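Local coordinates for protein AgaA (Rhizobium radiobacter, PDB 6HLX) that binds the opine agropinic acid as a periplasmic substrate-binding protein of an ABC transporter, serving its import into the bacterium, at residues L278-P288 with A440-W451. Numbering follows the deposited sequence. Where two conformers were deposited one is given.
Sequences LGSPIFGIAIP and ALELSPLVYFMW
S280 O takes the shortest hydrogen bond between the two segments, from W451 N at 2.8 Å with an N-H...O angle of 164°, and the CA-H of M450 adds a weaker contact to the same oxygen at 3.2 Å. The return bond, S280 N to W451 O, completes the reciprocal set that defines an antiparallel hydrogen-bonded pair; both donors lie in the carbonyl plane. Two residues on, beyond the non-hydrogen-bonded pair P281-M450, I282 N reaches F449 O at 2.9 Å from above the carbonyl plane, a departure from ladder geometry that falls at a classic beta bulge: F449 and M450 both face M241 of the adjacent strand 240-245. The short strand 280-281 pairs with 446-451 at one edge of the six-stranded mixed sheet within this chain, in a protein of the solute-binding family 5. Past I282 no further direct backbone hydrogen bond joins the two segments; a water donates to G284 O and accepts from Y448 N, and side-chain packing does the rest. I282 sets CD1 over the five-membered ring of W451, 3.6 Å from its centroid and 6° off the normal, a CH-pi contact; CG1 lies anti to the carbonyl carbon (chi1 -65°), which carries the CG1-CD1 branch to the indole while CG2 meets Y448 CB. The backbone of A286, centre of an inverse gamma turn, crosses the Y448 ring with its N over the ring centre, and A286 CB lies 3.4 Å from Y448 CD2. The hydroxyl of Y448 is hydrogen-bonded to that of Y393, in helix 388-393. Farther along, I285 CD1 wedges against L441 CD2 (3.6 Å) and A440 CB at the end of helix 426-443.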
loop_
_atom_site.group_PDB
_atom_site.type_symbol
_atom_site.label_atom_id
_atom_site.label_comp_id
_atom_site.label_asym_id
_atom_site.label_seq_id
_atom_site.Cartn_x
_atom_site.Cartn_y
_atom_site.Cartn_z
ATOM N N LEU A 278 -15.846 -12.487 -8.420
ATOM C CA LEU A 278 -15.387 -12.447 -7.020
ATOM C C LEU A 278 -15.223 -11.015 -6.516
ATOM O O LEU A 278 -14.494 -10.242 -7.110
ATOM C CB LEU A 278 -14.061 -13.207 -6.845
ATOM C CG LEU A 278 -14.035 -14.687 -7.241
ATOM C CD1 LEU A 278 -12.621 -15.236 -7.138
ATOM C CD2 LEU A 278 -14.987 -15.520 -6.383
ATOM N N GLY A 279 -15.858 -10.703 -5.396
ATOM C CA GLY A 279 -15.784 -9.387 -4.779
ATOM C C GLY A 279 -17.153 -8.880 -4.390
ATOM O O GLY A 279 -18.172 -9.526 -4.684
ATOM N N SER A 280 -17.186 -7.705 -3.743
ATOM C CA SER A 280 -18.430 -7.129 -3.244
ATOM C C SER A 280 -18.527 -5.657 -3.620
ATOM O O SER A 280 -17.547 -4.932 -3.413
ATOM C CB SER A 280 -18.485 -7.265 -1.722
ATOM O OG SER A 280 -18.505 -8.637 -1.370
ATOM N N PRO A 281 -19.708 -5.175 -4.062
ATOM C CA PRO A 281 -19.819 -3.753 -4.424
ATOM C C PRO A 281 -19.709 -2.796 -3.237
ATOM O O PRO A 281 -20.119 -3.134 -2.127
ATOM C CB PRO A 281 -21.223 -3.658 -5.051
ATOM C CG PRO A 281 -21.997 -4.802 -4.412
ATOM C CD PRO A 281 -20.973 -5.904 -4.315
ATOM N N ILE A 282 -19.179 -1.589 -3.492
ATOM C CA ILE A 282 -19.090 -0.501 -2.519
ATOM C C ILE A 282 -19.940 0.635 -3.064
ATOM O O ILE A 282 -19.741 1.047 -4.202
ATOM C CB ILE A 282 -17.642 -0.029 -2.272
ATOM C CG1 ILE A 282 -16.792 -1.153 -1.625
ATOM C CG2 ILE A 282 -17.629 1.231 -1.398
ATOM C CD1 ILE A 282 -15.291 -0.884 -1.692
ATOM N N PHE A 283 -20.866 1.142 -2.249
ATOM C CA PHE A 283 -21.740 2.253 -2.654
ATOM C C PHE A 283 -21.537 3.511 -1.798
ATOM O O PHE A 283 -22.384 4.394 -1.781
ATOM C CB PHE A 283 -23.223 1.820 -2.648
ATOM C CG PHE A 283 -23.549 0.805 -3.711
ATOM C CD1 PHE A 283 -23.785 1.201 -5.025
ATOM C CD2 PHE A 283 -23.659 -0.542 -3.394
ATOM C CE1 PHE A 283 -24.104 0.259 -6.012
ATOM C CE2 PHE A 283 -23.981 -1.483 -4.383
ATOM C CZ PHE A 283 -24.182 -1.077 -5.685
ATOM N N GLY A 284 -20.423 3.578 -1.092
ATOM C CA GLY A 284 -20.082 4.737 -0.272
ATOM C C GLY A 284 -18.572 4.843 -0.164
ATOM O O GLY A 284 -17.855 4.640 -1.149
ATOM N N ILE A 285 -18.078 5.159 1.042
ATOM C CA ILE A 285 -16.639 5.236 1.295
ATOM C C ILE A 285 -16.176 3.824 1.659
ATOM O O ILE A 285 -16.893 3.082 2.342
ATOM C CB ILE A 285 -16.289 6.263 2.420
ATOM C CG1 ILE A 285 -16.981 7.647 2.204
ATOM C CG2 ILE A 285 -14.761 6.432 2.554
ATOM C CD1 ILE A 285 -16.605 8.381 0.876
ATOM N N ALA A 286 -15.001 3.435 1.178
ATOM C CA ALA A 286 -14.476 2.097 1.458
ATOM C C ALA A 286 -13.867 1.984 2.865
ATOM O O ALA A 286 -12.649 1.854 3.014
ATOM C CB ALA A 286 -13.473 1.666 0.399
ATOM N N ILE A 287 -14.730 2.009 3.889
ATOM C CA ILE A 287 -14.271 1.850 5.267
ATOM C C ILE A 287 -14.626 0.423 5.699
ATOM O O ILE A 287 -15.798 0.059 5.694
ATOM C CB ILE A 287 -14.832 2.951 6.207
ATOM C CG1 ILE A 287 -14.299 4.342 5.766
ATOM C CG2 ILE A 287 -14.415 2.651 7.676
ATOM C CD1 ILE A 287 -14.886 5.475 6.448
ATOM N N PRO A 288 -13.644 -0.429 6.064
ATOM C CA PRO A 288 -14.016 -1.791 6.474
ATOM C C PRO A 288 -14.771 -1.794 7.792
ATOM O O PRO A 288 -14.608 -0.889 8.617
ATOM C CB PRO A 288 -12.669 -2.512 6.660
ATOM C CG PRO A 288 -11.639 -1.614 6.000
ATOM C CD PRO A 288 -12.183 -0.214 6.125
ATOM N N ALA A 440 -16.847 13.507 3.045
ATOM C CA ALA A 440 -16.141 12.686 2.047
ATOM C C ALA A 440 -17.120 12.230 0.946
ATOM O O ALA A 440 -16.742 12.135 -0.214
ATOM C CB ALA A 440 -15.526 11.471 2.722
ATOM N N LEU A 441 -18.357 11.894 1.316
ATOM C CA LEU A 441 -19.355 11.463 0.322
ATOM C C LEU A 441 -19.834 12.658 -0.500
ATOM O O LEU A 441 -19.923 12.579 -1.729
ATOM C CB LEU A 441 -20.557 10.824 1.037
ATOM C CG LEU A 441 -20.304 9.437 1.618
ATOM C CD1 LEU A 441 -21.406 9.064 2.638
ATOM C CD2 LEU A 441 -20.219 8.388 0.492
ATOM N N GLU A 442 -20.135 13.772 0.179
ATOM C CA GLU A 442 -20.596 14.987 -0.482
ATOM C C GLU A 442 -19.630 15.455 -1.585
ATOM O O GLU A 442 -20.062 15.731 -2.717
ATOM C CB GLU A 442 -20.794 16.096 0.561
ATOM C CG GLU A 442 -21.234 17.407 -0.061
ATOM C CD GLU A 442 -21.333 18.577 0.900
ATOM O OE1 GLU A 442 -21.621 19.700 0.425
ATOM O OE2 GLU A 442 -21.120 18.378 2.119
ATOM N N LEU A 443 -18.337 15.527 -1.259
ATOM C CA LEU A 443 -17.325 16.011 -2.198
ATOM C C LEU A 443 -16.790 14.935 -3.126
ATOM O O LEU A 443 -16.331 15.244 -4.235
ATOM C CB LEU A 443 -16.177 16.718 -1.458
ATOM C CG LEU A 443 -16.535 17.964 -0.621
ATOM C CD1 LEU A 443 -15.291 18.512 0.038
ATOM C CD2 LEU A 443 -17.178 19.067 -1.467
ATOM N N SER A 444 -16.859 13.666 -2.686
ATOM C CA SER A 444 -16.371 12.504 -3.429
ATOM C C SER A 444 -15.014 12.727 -4.146
ATOM O O SER A 444 -14.923 12.462 -5.352
ATOM C CB SER A 444 -17.435 12.014 -4.407
ATOM O OG SER A 444 -18.451 11.326 -3.698
ATOM N N PRO A 445 -13.951 13.204 -3.450
ATOM C CA PRO A 445 -12.634 13.323 -4.115
ATOM C C PRO A 445 -12.131 11.953 -4.567
ATOM O O PRO A 445 -11.406 11.862 -5.547
ATOM C CB PRO A 445 -11.733 13.899 -3.025
ATOM C CG PRO A 445 -12.375 13.463 -1.732
ATOM C CD PRO A 445 -13.855 13.539 -2.007
ATOM N N LEU A 446 -12.526 10.883 -3.841
ATOM C CA LEU A 446 -12.211 9.491 -4.179
ATOM C C LEU A 446 -13.541 8.799 -4.458
ATOM O O LEU A 446 -14.528 9.064 -3.775
ATOM C CB LEU A 446 -11.512 8.751 -3.023
ATOM C CG LEU A 446 -10.014 9.022 -2.705
ATOM C CD1 LEU A 446 -9.090 8.721 -3.903
ATOM C CD2 LEU A 446 -9.781 10.404 -2.136
ATOM N N VAL A 447 -13.548 7.891 -5.434
ATOM C CA VAL A 447 -14.744 7.109 -5.758
ATOM C C VAL A 447 -14.353 5.642 -5.600
ATOM O O VAL A 447 -13.243 5.244 -6.003
ATOM C CB VAL A 447 -15.293 7.463 -7.162
ATOM C CG1 VAL A 447 -16.194 6.356 -7.694
ATOM C CG2 VAL A 447 -16.040 8.803 -7.127
ATOM N N TYR A 448 -15.252 4.828 -4.985
ATOM C CA TYR A 448 -14.937 3.421 -4.717
ATOM C C TYR A 448 -15.987 2.526 -5.352
ATOM O O TYR A 448 -17.181 2.845 -5.299
ATOM C CB TYR A 448 -14.909 3.167 -3.198
ATOM C CG TYR A 448 -14.023 4.120 -2.433
ATOM C CD1 TYR A 448 -14.530 5.311 -1.916
ATOM C CD2 TYR A 448 -12.690 3.803 -2.163
ATOM C CE1 TYR A 448 -13.716 6.197 -1.208
ATOM C CE2 TYR A 448 -11.875 4.671 -1.438
ATOM C CZ TYR A 448 -12.403 5.856 -0.942
ATOM O OH TYR A 448 -11.622 6.715 -0.214
ATOM N N PHE A 449 -15.546 1.378 -5.901
ATOM C CA PHE A 449 -16.472 0.488 -6.590
ATOM C C PHE A 449 -16.652 -0.868 -5.978
ATOM O O PHE A 449 -17.769 -1.383 -6.029
ATOM C CB PHE A 449 -16.043 0.313 -8.059
ATOM C CG PHE A 449 -16.130 1.596 -8.861
ATOM C CD1 PHE A 449 -17.270 2.393 -8.808
ATOM C CD2 PHE A 449 -15.060 2.013 -9.650
ATOM C CE1 PHE A 449 -17.348 3.586 -9.554
ATOM C CE2 PHE A 449 -15.141 3.199 -10.394
ATOM C CZ PHE A 449 -16.276 3.975 -10.331
ATOM N N MET A 450 -15.574 -1.479 -5.441
ATOM C CA MET A 450 -15.700 -2.837 -4.921
ATOM C C MET A 450 -14.576 -3.226 -3.983
ATOM O O MET A 450 -13.486 -2.643 -4.061
ATOM C CB MET A 450 -15.709 -3.842 -6.099
ATOM C CG MET A 450 -14.422 -3.822 -6.913
ATOM S SD MET A 450 -14.301 -5.123 -8.132
ATOM C CE MET A 450 -13.903 -6.541 -7.064
ATOM N N TRP A 451 -14.833 -4.235 -3.139
ATOM C CA TRP A 451 -13.819 -4.849 -2.273
ATOM C C TRP A 451 -13.358 -6.048 -3.105
ATOM O O TRP A 451 -14.204 -6.773 -3.676
ATOM C CB TRP A 451 -14.434 -5.415 -0.988
ATOM C CG TRP A 451 -14.923 -4.376 -0.042
ATOM C CD1 TRP A 451 -16.222 -4.095 0.264
ATOM C CD2 TRP A 451 -14.118 -3.465 0.726
ATOM N NE1 TRP A 451 -16.278 -3.083 1.200
ATOM C CE2 TRP A 451 -15.001 -2.692 1.515
ATOM C CE3 TRP A 451 -12.731 -3.276 0.875
ATOM C CZ2 TRP A 451 -14.549 -1.698 2.387
ATOM C CZ3 TRP A 451 -12.277 -2.311 1.772
ATOM C CH2 TRP A 451 -13.184 -1.529 2.508
HETATM O O HOH W 1 -17.619 6.110 -3.979
#